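Local coordinates for protein uronate isomerase (Caulobacter crescentus, PDB 2Q01) that catalyses the isomerisation of D-glucuronate to D-fructuronate and of D-galacturonate to D-tagaturonate in the pentose and glucuronate interconversion pathway, at residues 35-40 against 423-428; 356-361 against 468-473; 389-394 against 413-418; 408-413 against 458-463. All blocks are in the same frame, centred on the assembly; numbering follows the deposited sequence. Where two conformers were deposited one is given.

Interaction 1 (35-40 against 423-428); sequences LPIISP and LSIPAR
Ile425 and Pro426, the two residues that Ile37 meets across this contact, belong to a helical turn closed by a bond of 2.8 Å from Arg428 N to Ser424 O. That amide also leans, more weakly, on Ile425 O, which helps to hold the turn that carries both apolar side chains. Everything between the segments themselves is van der Waals packing, and it hides 136 Å² of surface in all. Ile37 supplies two separate branches. Its longer arm, with CG1 beside the backbone N (chi1 -70°) and an extended continuation, carries CD1 to 3.7 Å from Pro426 CA, and CD1 crosses the proline at its CA-CB edge, 4.1 Å from Pro426 CB. The shorter branch turns to the other partner: Ile37 CG2 and Ile425 CG2 meet methyl to methyl at 4.1 Å. One isoleucine thus bridges two successive helix residues, with a CA separation of 7.4 Å between Ile37 and Pro426. Further along the same helix, His429 NE2 binds Ile38 O and Arg433 NH1 binds Leu35 O, so polar bonds flank the apolar patch. Strand 37-39 pairs in parallel with strand 165-169 through Ile37 and Ser39; helix 425-445 covers Ile37, while helix 451-469 packs on Leu35, Pro36 and Ile38.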
# COMPACT_ATOMS: atom_id res chain seq x y z
N LEU B 35 -20.88 -22.43 -13.93
CA LEU B 35 -20.65 -23.32 -12.79
C LEU B 35 -21.55 -22.91 -11.62
O LEU B 35 -21.89 -21.73 -11.49
CB LEU B 35 -19.17 -23.29 -12.36
CG LEU B 35 -18.15 -24.09 -13.17
CD1 LEU B 35 -16.76 -23.82 -12.66
CD2 LEU B 35 -18.45 -25.58 -13.13
N PRO B 36 -21.94 -23.89 -10.78
CA PRO B 36 -22.77 -23.54 -9.62
C PRO B 36 -22.07 -22.59 -8.66
O PRO B 36 -20.84 -22.60 -8.56
CB PRO B 36 -23.01 -24.90 -8.94
CG PRO B 36 -22.78 -25.92 -10.02
CD PRO B 36 -21.66 -25.34 -10.83
N ILE B 37 -22.86 -21.77 -7.98
CA ILE B 37 -22.34 -20.84 -6.99
C ILE B 37 -22.11 -21.54 -5.64
O ILE B 37 -23.01 -22.17 -5.09
CB ILE B 37 -23.29 -19.62 -6.83
CG1 ILE B 37 -23.24 -18.75 -8.09
CG2 ILE B 37 -22.94 -18.80 -5.59
CD1 ILE B 37 -24.41 -17.79 -8.21
N ILE B 38 -20.88 -21.46 -5.15
CA ILE B 38 -20.57 -21.92 -3.80
C ILE B 38 -20.30 -20.70 -2.93
O ILE B 38 -19.36 -19.93 -3.17
CB ILE B 38 -19.37 -22.88 -3.78
CG1 ILE B 38 -19.69 -24.13 -4.59
CG2 ILE B 38 -19.01 -23.27 -2.34
CD1 ILE B 38 -18.46 -24.84 -5.07
N SER B 39 -21.15 -20.55 -1.92
CA SER B 39 -21.16 -19.35 -1.09
C SER B 39 -20.95 -19.71 0.39
O SER B 39 -21.91 -19.76 1.17
CB SER B 39 -22.47 -18.59 -1.31
OG SER B 39 -22.48 -17.38 -0.60
N PRO B 40 -19.68 -19.93 0.80
CA PRO B 40 -19.39 -20.58 2.07
C PRO B 40 -19.36 -19.64 3.29
O PRO B 40 -19.21 -20.11 4.42
CB PRO B 40 -18.01 -21.19 1.83
CG PRO B 40 -17.38 -20.32 0.78
CD PRO B 40 -18.45 -19.56 0.07
N LEU B 423 -30.31 -11.17 -3.85
CA LEU B 423 -30.39 -10.97 -5.30
C LEU B 423 -29.07 -10.56 -5.95
O LEU B 423 -28.90 -10.70 -7.17
CB LEU B 423 -31.47 -9.95 -5.64
CG LEU B 423 -32.82 -10.52 -6.08
CD1 LEU B 423 -33.59 -11.12 -4.91
CD2 LEU B 423 -33.61 -9.41 -6.72
N SER B 424 -28.15 -10.05 -5.14
CA SER B 424 -26.83 -9.64 -5.61
C SER B 424 -25.83 -10.80 -5.61
O SER B 424 -24.71 -10.64 -6.09
CB SER B 424 -26.30 -8.49 -4.75
OG SER B 424 -27.08 -7.31 -4.91
N ILE B 425 -26.24 -11.95 -5.08
CA ILE B 425 -25.34 -13.12 -5.00
C ILE B 425 -24.78 -13.58 -6.36
O ILE B 425 -23.56 -13.65 -6.50
CB ILE B 425 -25.93 -14.29 -4.13
CG1 ILE B 425 -25.91 -13.92 -2.65
CG2 ILE B 425 -25.17 -15.60 -4.36
CD1 ILE B 425 -26.48 -15.00 -1.74
N PRO B 426 -25.66 -13.87 -7.36
CA PRO B 426 -25.11 -14.15 -8.70
C PRO B 426 -24.32 -12.99 -9.33
O PRO B 426 -23.34 -13.24 -10.03
CB PRO B 426 -26.35 -14.48 -9.53
CG PRO B 426 -27.47 -13.86 -8.81
CD PRO B 426 -27.13 -14.00 -7.37
N ALA B 427 -24.74 -11.75 -9.07
CA ALA B 427 -24.02 -10.55 -9.50
C ALA B 427 -22.59 -10.48 -8.96
O ALA B 427 -21.66 -10.17 -9.71
CB ALA B 427 -24.79 -9.30 -9.10
N ARG B 428 -22.43 -10.79 -7.68
CA ARG B 428 -21.15 -10.71 -6.97
C ARG B 428 -20.20 -11.82 -7.36
O ARG B 428 -18.99 -11.61 -7.45
CB ARG B 428 -21.37 -10.72 -5.46
CG ARG B 428 -21.87 -9.41 -4.91
CD ARG B 428 -22.53 -9.59 -3.56
NE ARG B 428 -23.21 -8.37 -3.12
CZ ARG B 428 -22.63 -7.37 -2.46
NH1 ARG B 428 -21.34 -7.42 -2.16
NH2 ARG B 428 -23.35 -6.31 -2.11

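Interaction 2 (356-361 against 468-473); sequences SIILFT and KAYKLD
Tyr470, which meets Ile358, stands at the Schellman motif that ends helix 451-469. Lys471, with its positive phi of 49°, is the C-prime residue; its N returns to Lys468 O at 3.2 Å and Leu472 N returns to Lys467 O, two bonds that help to set the backbone presenting the ring. The contact proper is a CH-pi interaction: Ile358 CD1 sits over one face of the Tyr470 ring, 4.0 Å from its centroid and 29° off the normal. The methyl is displaced toward the phenol end, since CD1 is 3.6 Å from Tyr470 CZ but 3.9 Å from both Tyr470 CE1 and CE2. An extended isoleucine arm (chi2 175°) brings CD1 there. Strand 357-359 lies between strands 305-308 and 381-383 of a parallel sheet, in a fold of the TIM-barrel clan. The other face of the Tyr470 ring is covered by Pro40, which leaves the aromatic plane clamped between two apolar groups. At its tip, Tyr470 OH approaches the edge of the Phe360 ring near that ring's plane, 4.2 Å from Phe360 CZ. Without the ring, as with an alanine here, Ile358 CD1 would probably lose its CH-pi partner and a gap would open toward Pro40. Toward the start of the strand, Ser356 OG comes within 4.4 Å of Ala469 O, a packing distance. Beyond the helix end, Lys471 NZ is held by Gly303 O, and Tyr470 O accepts from Thr248 OG1.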
# COMPACT_ATOMS: atom_id res chain seq x y z
N SER B 356 -7.33 -25.99 10.33
CA SER B 356 -7.47 -25.18 9.13
C SER B 356 -7.96 -23.79 9.52
O SER B 356 -9.07 -23.64 10.05
CB SER B 356 -8.41 -25.86 8.14
OG SER B 356 -8.40 -25.20 6.89
N ILE B 357 -7.12 -22.78 9.27
CA ILE B 357 -7.45 -21.38 9.54
C ILE B 357 -7.46 -20.56 8.23
O ILE B 357 -6.58 -20.72 7.39
CB ILE B 357 -6.48 -20.74 10.58
CG1 ILE B 357 -6.42 -21.59 11.86
CG2 ILE B 357 -6.89 -19.31 10.94
CD1 ILE B 357 -5.46 -21.07 12.90
N ILE B 358 -8.47 -19.71 8.05
CA ILE B 358 -8.55 -18.82 6.90
C ILE B 358 -8.50 -17.37 7.36
O ILE B 358 -9.36 -16.93 8.11
CB ILE B 358 -9.83 -19.07 6.05
CG1 ILE B 358 -9.95 -20.55 5.67
CG2 ILE B 358 -9.81 -18.20 4.80
CD1 ILE B 358 -11.23 -20.89 4.96
N LEU B 359 -7.47 -16.65 6.93
CA LEU B 359 -7.25 -15.26 7.35
C LEU B 359 -7.79 -14.25 6.35
O LEU B 359 -7.59 -14.37 5.14
CB LEU B 359 -5.76 -14.99 7.55
CG LEU B 359 -4.97 -15.80 8.57
CD1 LEU B 359 -3.49 -15.49 8.39
CD2 LEU B 359 -5.42 -15.51 10.01
N PHE B 360 -8.48 -13.25 6.89
CA PHE B 360 -9.04 -12.16 6.11
C PHE B 360 -8.42 -10.87 6.61
O PHE B 360 -7.82 -10.86 7.68
CB PHE B 360 -10.55 -12.09 6.31
CG PHE B 360 -11.31 -13.15 5.57
CD1 PHE B 360 -11.37 -14.45 6.04
CD2 PHE B 360 -11.97 -12.83 4.39
CE1 PHE B 360 -12.07 -15.42 5.35
CE2 PHE B 360 -12.68 -13.80 3.70
CZ PHE B 360 -12.73 -15.10 4.18
N THR B 361 -8.55 -9.80 5.84
CA THR B 361 -8.06 -8.50 6.25
C THR B 361 -8.92 -7.35 5.71
O THR B 361 -9.61 -7.49 4.70
CB THR B 361 -6.56 -8.31 5.88
OG1 THR B 361 -5.96 -7.39 6.80
CG2 THR B 361 -6.39 -7.80 4.46
N LYS B 468 -12.84 -27.73 -1.27
CA LYS B 468 -11.82 -28.39 -0.45
C LYS B 468 -11.58 -27.65 0.86
O LYS B 468 -11.56 -28.27 1.93
CB LYS B 468 -10.51 -28.58 -1.21
CG LYS B 468 -10.38 -29.95 -1.87
CD LYS B 468 -9.01 -30.19 -2.48
CE LYS B 468 -8.98 -31.53 -3.20
NZ LYS B 468 -7.72 -31.76 -3.95
N ALA B 469 -11.43 -26.33 0.77
CA ALA B 469 -11.07 -25.49 1.91
C ALA B 469 -12.14 -25.46 2.98
O ALA B 469 -11.83 -25.44 4.18
CB ALA B 469 -10.76 -24.08 1.44
N TYR B 470 -13.40 -25.46 2.56
CA TYR B 470 -14.54 -25.44 3.47
C TYR B 470 -15.14 -26.82 3.69
O TYR B 470 -16.27 -26.93 4.17
CB TYR B 470 -15.61 -24.47 2.96
CG TYR B 470 -15.22 -23.03 3.14
CD1 TYR B 470 -14.54 -22.35 2.14
CD2 TYR B 470 -15.51 -22.36 4.33
CE1 TYR B 470 -14.16 -21.02 2.32
CE2 TYR B 470 -15.14 -21.04 4.51
CZ TYR B 470 -14.47 -20.38 3.50
OH TYR B 470 -14.11 -19.07 3.69
N LYS B 471 -14.39 -27.87 3.34
CA LYS B 471 -14.77 -29.27 3.57
C LYS B 471 -16.19 -29.61 3.10
O LYS B 471 -16.96 -30.29 3.79
CB LYS B 471 -14.52 -29.66 5.04
CG LYS B 471 -13.08 -29.47 5.52
CD LYS B 471 -12.95 -29.71 7.02
CE LYS B 471 -11.51 -29.58 7.49
NZ LYS B 471 -11.33 -29.99 8.92
N LEU B 472 -16.52 -29.12 1.91
CA LEU B 472 -17.85 -29.23 1.33
C LEU B 472 -18.00 -30.44 0.41
O LEU B 472 -19.01 -30.58 -0.30
CB LEU B 472 -18.18 -27.94 0.57
CG LEU B 472 -19.13 -26.89 1.16
CD1 LEU B 472 -19.20 -26.93 2.66
CD2 LEU B 472 -18.70 -25.52 0.69
N ASP B 473 -17.01 -31.33 0.43
CA ASP B 473 -16.94 -32.48 -0.46
C ASP B 473 -17.91 -33.61 -0.11
O ASP B 473 -18.21 -34.46 -0.95
CB ASP B 473 -15.51 -33.01 -0.55
CG ASP B 473 -14.60 -32.11 -1.39
OD1 ASP B 473 -13.40 -32.01 -1.06
OD2 ASP B 473 -15.09 -31.51 -2.37

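Interaction 3 (389-394 against 413-418); sequences FHDSPE and VGFNDD
Asp391 meets Phe415 at the edge of the ring: its OD1 lies near the ring plane, 3.4 Å from Phe415 CE1. The carboxylate is turned 45° from that plane, and the side chains cross at about a right angle. The second link passes through water 1, which donates to Asp417 O at 2.8 Å and also to Asp391 OD2; that separation, 2.4 Å between the water oxygen and OD2, is doubtfully short. With CG anti to the backbone N (chi1 171°), Asp391 points its carboxylate toward 413-418, and its backbone forms an inverse gamma turn. In the next shell, Phe415 packs edge-to-face with His429, Arg428 makes a long, weak ion pair with Asp391 OD2, and Asp417 OD1 is probably hydrogen-bonded to Ser39 OG, at a doubtfully short separation. Ser392 N-caps helix 393-407, and Glu394 forms salt bridges to Arg442 and Arg448 of a neighbouring subunit. Asp418 touches His41 and His43, a grouping that recalls the His-X-His and aspartate metal centre of this superfamily. A carboxylate oxygen at an aromatic edge faces the slightly positive C-H rim, probably a favourable approach, while the water, if its short distance to OD2 is accepted, would link carboxylate and carbonyl.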
# COMPACT_ATOMS: atom_id res chain seq x y z
N PHE B 389 -14.93 -3.60 1.84
CA PHE B 389 -14.67 -2.45 0.98
C PHE B 389 -13.76 -2.84 -0.18
O PHE B 389 -13.74 -2.16 -1.22
CB PHE B 389 -14.01 -1.33 1.80
CG PHE B 389 -14.84 -0.87 2.96
CD1 PHE B 389 -14.57 -1.32 4.25
CD2 PHE B 389 -15.89 0.02 2.78
CE1 PHE B 389 -15.34 -0.90 5.33
CE2 PHE B 389 -16.66 0.45 3.85
CZ PHE B 389 -16.39 -0.01 5.13
N HIS B 390 -13.00 -3.91 0.01
CA HIS B 390 -12.05 -4.40 -0.99
C HIS B 390 -12.64 -5.54 -1.83
O HIS B 390 -11.97 -6.08 -2.70
CB HIS B 390 -10.75 -4.82 -0.32
CG HIS B 390 -10.28 -3.86 0.74
ND1 HIS B 390 -9.92 -2.56 0.46
CD2 HIS B 390 -10.12 -4.02 2.08
CE1 HIS B 390 -9.56 -1.96 1.58
NE2 HIS B 390 -9.67 -2.83 2.57
N ASP B 391 -13.89 -5.88 -1.54
CA ASP B 391 -14.67 -6.79 -2.37
C ASP B 391 -15.20 -5.99 -3.57
O ASP B 391 -16.33 -5.47 -3.56
CB ASP B 391 -15.78 -7.41 -1.50
CG ASP B 391 -16.79 -8.21 -2.30
OD1 ASP B 391 -16.43 -8.87 -3.30
OD2 ASP B 391 -17.98 -8.17 -1.91
N SER B 392 -14.36 -5.88 -4.59
CA SER B 392 -14.56 -4.94 -5.68
C SER B 392 -13.52 -5.20 -6.79
O SER B 392 -12.47 -5.77 -6.51
CB SER B 392 -14.41 -3.52 -5.14
OG SER B 392 -13.09 -3.28 -4.69
N PRO B 393 -13.82 -4.80 -8.06
CA PRO B 393 -12.90 -4.95 -9.20
C PRO B 393 -11.43 -4.58 -8.93
O PRO B 393 -10.54 -5.40 -9.15
CB PRO B 393 -13.50 -4.02 -10.25
CG PRO B 393 -14.95 -4.10 -10.00
CD PRO B 393 -15.11 -4.22 -8.50
N GLU B 394 -11.19 -3.37 -8.43
CA GLU B 394 -9.84 -2.93 -8.06
C GLU B 394 -9.27 -3.68 -6.85
O GLU B 394 -8.06 -3.91 -6.78
CB GLU B 394 -9.79 -1.42 -7.83
CG GLU B 394 -8.91 -0.66 -8.81
CD GLU B 394 -9.49 -0.58 -10.21
OE1 GLU B 394 -10.49 0.14 -10.41
OE2 GLU B 394 -8.92 -1.22 -11.12
N VAL B 413 -8.65 -19.46 -0.91
CA VAL B 413 -9.88 -20.25 -0.75
C VAL B 413 -10.99 -19.90 -1.76
O VAL B 413 -12.14 -20.33 -1.61
CB VAL B 413 -10.44 -20.16 0.72
CG1 VAL B 413 -9.41 -20.60 1.71
CG2 VAL B 413 -10.92 -18.75 1.06
N GLY B 414 -10.64 -19.12 -2.78
CA GLY B 414 -11.63 -18.66 -3.74
C GLY B 414 -12.39 -17.43 -3.26
O GLY B 414 -11.80 -16.52 -2.68
N PHE B 415 -13.70 -17.42 -3.48
CA PHE B 415 -14.52 -16.24 -3.25
C PHE B 415 -15.71 -16.55 -2.35
O PHE B 415 -16.34 -17.60 -2.48
CB PHE B 415 -14.99 -15.66 -4.60
CG PHE B 415 -15.95 -14.51 -4.49
CD1 PHE B 415 -15.50 -13.23 -4.19
CD2 PHE B 415 -17.32 -14.70 -4.69
CE1 PHE B 415 -16.39 -12.17 -4.08
CE2 PHE B 415 -18.22 -13.64 -4.57
CZ PHE B 415 -17.76 -12.38 -4.27
N ASN B 416 -16.01 -15.62 -1.45
CA ASN B 416 -17.29 -15.59 -0.75
C ASN B 416 -17.93 -14.22 -0.91
O ASN B 416 -17.24 -13.21 -0.96
CB ASN B 416 -17.15 -16.01 0.72
CG ASN B 416 -16.31 -15.06 1.55
OD1 ASN B 416 -15.11 -15.28 1.73
ND2 ASN B 416 -16.92 -14.01 2.06
N ASP B 417 -19.26 -14.18 -1.01
CA ASP B 417 -19.95 -12.93 -1.29
C ASP B 417 -20.14 -12.04 -0.06
O ASP B 417 -20.15 -10.81 -0.20
CB ASP B 417 -21.29 -13.19 -1.98
CG ASP B 417 -22.13 -14.24 -1.27
OD1 ASP B 417 -22.33 -15.32 -1.85
OD2 ASP B 417 -22.59 -13.98 -0.13
N ASP B 418 -20.29 -12.67 1.11
CA ASP B 418 -20.42 -12.01 2.42
C ASP B 418 -21.50 -10.91 2.44
O ASP B 418 -21.26 -9.78 2.89
CB ASP B 418 -19.06 -11.47 2.89
CG ASP B 418 -19.05 -11.10 4.37
OD1 ASP B 418 -19.65 -11.82 5.18
OD2 ASP B 418 -18.43 -10.07 4.71
O HOH W 1 -19.37 -9.95 -2.75

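Interaction 4 (408-413 against 458-463); sequences GFYNTV and IVDLTY. With K (potassium ion), chain E.
Apolar packing joins Phe409 to Leu461 on helix 451-469. Phe409 CG lies beside the backbone N (chi1 -71°), which turns the ring toward the leucine. Leu461 CD1 approaches the phenylalanine obliquely and is 4.0 Å from Phe409 CD1, while Leu461 CD2 reaches the same ring carbon at an equal distance, so both methyls come from one side. A polar group meets the neighbouring aromatic residue: Asp460 OD2 lies at the edge of the Tyr410 ring, near its plane and 3.8 Å from Tyr410 CE2, with the carboxylate plane turned 74° from the ring. The other oxygen, Asp460 OD1, is hydrogen-bonded to Asn464 ND2, which helps to fix the rotation of the carboxylate. Both aromatic residues are presented by a type I beta turn, Phe409 to Thr412, that follows helix 393-407. Two donors grip the turn's first carbonyl: Thr412 N reaches Phe409 O at 3.2 Å, and Thr412 OG1 reaches Phe409 O at 2.7 Å from the same face of its plane. Metal coordination occupies the turn's third residue. Asn411 OD1 binds the potassium ion at 2.7 Å, and Asn411 ND2 is anchored to Ala407 O. Water 2, at 2.6 Å from the potassium ion, and the carbonyls of Ala375, Tyr378 and Leu381 join it, with Ser75 O of another neighbouring subunit as the remaining ligand. Tyr410 also stacks edge-to-face with Tyr108 of that subunit.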
# COMPACT_ATOMS: atom_id res chain seq x y z
N GLY B 408 0.89 -18.23 -3.63
CA GLY B 408 0.39 -19.03 -4.74
C GLY B 408 -1.11 -18.95 -4.79
O GLY B 408 -1.71 -18.09 -4.14
N PHE B 409 -1.72 -19.84 -5.57
CA PHE B 409 -3.17 -19.88 -5.70
C PHE B 409 -3.80 -20.88 -4.74
O PHE B 409 -4.97 -20.76 -4.37
CB PHE B 409 -3.56 -20.25 -7.12
CG PHE B 409 -3.29 -19.17 -8.13
CD1 PHE B 409 -4.18 -18.11 -8.29
CD2 PHE B 409 -2.16 -19.23 -8.93
CE1 PHE B 409 -3.94 -17.12 -9.24
CE2 PHE B 409 -1.91 -18.24 -9.88
CZ PHE B 409 -2.80 -17.19 -10.03
N TYR B 410 -3.02 -21.88 -4.34
CA TYR B 410 -3.55 -23.04 -3.64
C TYR B 410 -3.55 -22.83 -2.13
O TYR B 410 -4.03 -23.68 -1.37
CB TYR B 410 -2.79 -24.29 -4.06
CG TYR B 410 -2.92 -24.56 -5.55
CD1 TYR B 410 -1.95 -24.11 -6.45
CD2 TYR B 410 -4.03 -25.23 -6.07
CE1 TYR B 410 -2.07 -24.33 -7.81
CE2 TYR B 410 -4.16 -25.46 -7.43
CZ TYR B 410 -3.17 -25.00 -8.29
OH TYR B 410 -3.29 -25.22 -9.65
N ASN B 411 -3.01 -21.69 -1.72
CA ASN B 411 -3.08 -21.18 -0.36
C ASN B 411 -4.18 -20.12 -0.21
O ASN B 411 -4.23 -19.41 0.80
CB ASN B 411 -1.74 -20.57 0.04
CG ASN B 411 -0.72 -21.61 0.43
OD1 ASN B 411 -1.02 -22.55 1.18
ND2 ASN B 411 0.51 -21.44 -0.02
N THR B 412 -5.04 -20.01 -1.22
CA THR B 412 -6.23 -19.16 -1.16
C THR B 412 -7.48 -20.05 -1.19
O THR B 412 -7.39 -21.25 -1.43
CB THR B 412 -6.24 -18.07 -2.28
OG1 THR B 412 -6.53 -18.67 -3.55
CG2 THR B 412 -4.90 -17.31 -2.34
N VAL B 413 -8.65 -19.46 -0.91
CA VAL B 413 -9.88 -20.25 -0.75
C VAL B 413 -10.99 -19.90 -1.76
O VAL B 413 -12.14 -20.33 -1.61
CB VAL B 413 -10.44 -20.16 0.72
CG1 VAL B 413 -9.41 -20.60 1.71
CG2 VAL B 413 -10.92 -18.75 1.06
N ILE B 458 -8.70 -21.42 -13.23
CA ILE B 458 -9.98 -20.72 -13.19
C ILE B 458 -11.10 -21.60 -12.61
O ILE B 458 -11.90 -21.13 -11.80
CB ILE B 458 -10.33 -20.06 -14.57
CG1 ILE B 458 -11.45 -19.03 -14.42
CG2 ILE B 458 -10.69 -21.10 -15.62
CD1 ILE B 458 -11.03 -17.75 -13.80
N VAL B 459 -11.11 -22.88 -12.97
CA VAL B 459 -12.10 -23.84 -12.49
C VAL B 459 -11.86 -24.20 -11.02
O VAL B 459 -12.82 -24.35 -10.25
CB VAL B 459 -12.14 -25.11 -13.39
CG1 VAL B 459 -13.24 -26.08 -12.95
CG2 VAL B 459 -12.37 -24.72 -14.84
N ASP B 460 -10.59 -24.30 -10.63
CA ASP B 460 -10.21 -24.58 -9.25
C ASP B 460 -10.64 -23.43 -8.34
O ASP B 460 -11.40 -23.64 -7.39
CB ASP B 460 -8.70 -24.80 -9.13
CG ASP B 460 -8.29 -26.24 -9.36
OD1 ASP B 460 -9.17 -27.13 -9.32
OD2 ASP B 460 -7.09 -26.49 -9.58
N LEU B 461 -10.18 -22.23 -8.68
CA LEU B 461 -10.52 -20.99 -7.98
C LEU B 461 -12.02 -20.77 -7.78
O LEU B 461 -12.45 -20.31 -6.73
CB LEU B 461 -9.92 -19.78 -8.72
CG LEU B 461 -8.55 -19.19 -8.33
CD1 LEU B 461 -7.52 -20.22 -7.89
CD2 LEU B 461 -8.00 -18.32 -9.46
N THR B 462 -12.80 -21.13 -8.80
CA THR B 462 -14.25 -20.95 -8.78
C THR B 462 -14.97 -22.01 -7.96
O THR B 462 -15.85 -21.69 -7.16
CB THR B 462 -14.82 -20.91 -10.23
OG1 THR B 462 -14.21 -19.83 -10.95
CG2 THR B 462 -16.32 -20.71 -10.24
N TYR B 463 -14.58 -23.27 -8.13
CA TYR B 463 -15.40 -24.38 -7.67
C TYR B 463 -14.69 -25.36 -6.74
O TYR B 463 -15.17 -25.62 -5.63
CB TYR B 463 -16.02 -25.10 -8.88
CG TYR B 463 -17.10 -26.12 -8.56
CD1 TYR B 463 -18.44 -25.74 -8.47
CD2 TYR B 463 -16.78 -27.47 -8.38
CE1 TYR B 463 -19.43 -26.68 -8.19
CE2 TYR B 463 -17.76 -28.41 -8.09
CZ TYR B 463 -19.08 -28.01 -8.00
OH TYR B 463 -20.03 -28.95 -7.71
K K E . -0.89 -22.75 3.87
O HOH W 2 -2.39 -24.87 3.54

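In the fold
All four contacts are buried, but their depth differs: interaction 3 is centred about 9 Å from the chain centre, interactions 1 and 2 about 11 and 13 Å, and interaction 4, with its potassium ion, about 18 Å. Interactions 3 and 4 border different copies of the protein. Interactions 1 and 2 set helices against barrel strands through mainly apolar and CH-pi packing, whereas interaction 3 sets a carboxylate against an aromatic edge, with a water close by, and interaction 4 mixes both. Helix 451-469 serves interactions 2 and 4. Val413, shared by interactions 3 and 4, packs its CG1 3.7 Å from Ile358 CD1. Interactions 1 and 2 meet at Pro40 CB, 3.6 Å from Tyr470 CG.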